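Local coordinates for protein tannase (Lactobacillus plantarum, PDB 3WA7) that probably hydrolyses the galloyl ester bonds of tannins, as a tannase of the alpha/beta-hydrolase family, at residues A[397-400]-A[404-407]. Numbering follows the deposited sequence.
Sequences LSYL and SSQV
Tyr399 O is hydrogen-bonded to a water 2.8 Å away that also bonds to Ser405 OG. The same water accepts a hydrogen bond from Ser404 N, 3.0 Å away. A second water spans Ser398 O and Ser404 OG, 2.6 Å from the hydroxyl, so the short helix 398-401 and the loop that follows it are joined through solvent. Next to these bridges the Tyr399 ring meets both serines obliquely: CD2 is 3.3 Å from Ser405 OG, while Ser404 OG approaches CD2 and CE2, 3.5 Å from CD2. With CG anti to the carbonyl carbon (chi1 -56°), the ring swings beside the backbone N, and its OH bonds to Ala393 O. With an alanine in place of Tyr399 the ring and its hydroxyl go, which is likely to leave a gap beside the two serine hydroxyls and Ala393 O without this donor. Ser405 OG is also bonded to Ala174 O, tying the loop to the end of helix 164-174. Farther along, Leu400 CD2 touches Val407 CG1 at 4.3 Å, a small apolar patch that Met433 and Leu434 of helix 425-436 extend. Bridging waters thus hold the loop leading into strand 410-414 of the central alpha/beta-hydrolase sheet.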
ATOM      1  N   LEU A 397      10.422   1.372  -5.518  1.00  4.98           N
ATOM      2  CA  LEU A 397      11.406   2.335  -6.001  1.00  5.77           C
ATOM      3  C   LEU A 397      12.498   1.742  -6.891  1.00  7.06           C
ATOM      4  O   LEU A 397      12.992   2.410  -7.799  1.00  7.40           O
ATOM      5  CB  LEU A 397      12.063   3.049  -4.815  1.00  5.06           C
ATOM      6  CG  LEU A 397      11.156   3.774  -3.818  1.00  6.39           C
ATOM      7  CD1 LEU A 397      12.028   4.512  -2.810  1.00  5.66           C
ATOM      8  CD2 LEU A 397      10.238   4.753  -4.538  1.00  8.85           C
ATOM      9  N   SER A 398      12.876   0.495  -6.623  1.00  5.34           N
ATOM     10  CA  SER A 398      13.922  -0.178  -7.386  1.00  7.01           C
ATOM     11  C   SER A 398      13.672  -0.169  -8.890  1.00  7.62           C
ATOM     12  O   SER A 398      14.605  -0.069  -9.683  1.00  9.27           O
ATOM     13  CB  SER A 398      14.059  -1.632  -6.918  1.00  7.05           C
ATOM     14  OG  SER A 398      14.448  -1.691  -5.559  1.00 10.88           O
ATOM     15  N   TYR A 399      12.407  -0.270  -9.278  1.00  7.36           N
ATOM     16  CA  TYR A 399      12.044  -0.313 -10.689  1.00  7.00           C
ATOM     17  C   TYR A 399      12.026   1.046 -11.375  1.00  8.37           C
ATOM     18  O   TYR A 399      11.926   1.126 -12.598  1.00  9.18           O
ATOM     19  CB  TYR A 399      10.693  -1.009 -10.844  1.00  7.60           C
ATOM     20  CG  TYR A 399      10.697  -2.387 -10.231  1.00  6.24           C
ATOM     21  CD1 TYR A 399      10.403  -2.572  -8.879  1.00  5.68           C
ATOM     22  CD2 TYR A 399      11.082  -3.497 -10.979  1.00  5.39           C
ATOM     23  CE1 TYR A 399      10.498  -3.827  -8.289  1.00  6.01           C
ATOM     24  CE2 TYR A 399      11.180  -4.755 -10.398  1.00  6.40           C
ATOM     25  CZ  TYR A 399      10.890  -4.914  -9.057  1.00  7.02           C
ATOM     26  OH  TYR A 399      10.991  -6.157  -8.480  1.00  7.60           O
ATOM     27  N   LEU A 400      12.133   2.113 -10.592  1.00  9.02           N
ATOM     28  CA  LEU A 400      12.133   3.460 -11.150  1.00 12.36           C
ATOM     29  C   LEU A 400      13.566   3.941 -11.376  1.00 14.69           C
ATOM     30  O   LEU A 400      13.803   4.863 -12.155  1.00 17.57           O
ATOM     31  CB  LEU A 400      11.400   4.426 -10.212  1.00 11.51           C
ATOM     32  CG  LEU A 400       9.987   4.015  -9.784  1.00 11.96           C
ATOM     33  CD1 LEU A 400       9.403   5.073  -8.851  1.00 12.46           C
ATOM     34  CD2 LEU A 400       9.101   3.838 -11.010  1.00 10.98           C
ATOM     35  N   SER A 404      13.895  -2.850 -15.552  1.00 10.68           N
ATOM     36  CA  SER A 404      13.796  -4.303 -15.468  1.00 10.71           C
ATOM     37  C   SER A 404      12.332  -4.710 -15.486  1.00  8.95           C
ATOM     38  O   SER A 404      11.994  -5.867 -15.232  1.00  8.96           O
ATOM     39  CB  SER A 404      14.450  -4.825 -14.185  1.00 12.15           C
ATOM     40  OG  SER A 404      13.628  -4.584 -13.051  1.00 16.27           O
ATOM     41  N   SER A 405      11.460  -3.761 -15.808  1.00  6.93           N
ATOM     42  CA  SER A 405      10.034  -4.054 -15.826  1.00  7.56           C
ATOM     43  C   SER A 405       9.259  -3.048 -16.653  1.00  7.54           C
ATOM     44  O   SER A 405       9.796  -2.021 -17.064  1.00  8.67           O
ATOM     45  CB  SER A 405       9.491  -4.026 -14.399  1.00  6.56           C
ATOM     46  OG  SER A 405       9.623  -2.722 -13.854  1.00  8.66           O
ATOM     47  N   GLN A 406       7.989  -3.360 -16.894  1.00  8.49           N
ATOM     48  CA  GLN A 406       7.102  -2.469 -17.625  1.00  9.48           C
ATOM     49  C   GLN A 406       6.254  -1.837 -16.520  1.00 10.17           C
ATOM     50  O   GLN A 406       5.471  -2.512 -15.854  1.00 11.90           O
ATOM     51  CB  GLN A 406       6.275  -3.273 -18.637  1.00  8.91           C
ATOM     52  CG  GLN A 406       7.165  -3.845 -19.749  1.00 10.30           C
ATOM     53  CD  GLN A 406       6.453  -4.786 -20.700  1.00 13.21           C
ATOM     54  OE1 GLN A 406       5.869  -5.782 -20.282  1.00 17.57           O
ATOM     55  NE2 GLN A 406       6.511  -4.479 -21.992  1.00 15.63           N
ATOM     56  N   VAL A 407       6.455  -0.538 -16.322  1.00  8.07           N
ATOM     57  CA  VAL A 407       5.798   0.225 -15.262  1.00  8.33           C
ATOM     58  C   VAL A 407       4.467   0.879 -15.628  1.00  7.31           C
ATOM     59  O   VAL A 407       4.333   1.475 -16.695  1.00  8.85           O
ATOM     60  CB  VAL A 407       6.763   1.329 -14.749  1.00  7.50           C
ATOM     61  CG1 VAL A 407       6.162   2.055 -13.551  1.00  8.07           C
ATOM     62  CG2 VAL A 407       8.112   0.708 -14.384  1.00  9.17           C
TER
HETATM   63  O   HOH W   1      14.659  -2.777 -11.511  1.00 22.43           O
HETATM   64  O   HOH W   2      11.767  -1.017 -14.456  1.00  7.68           O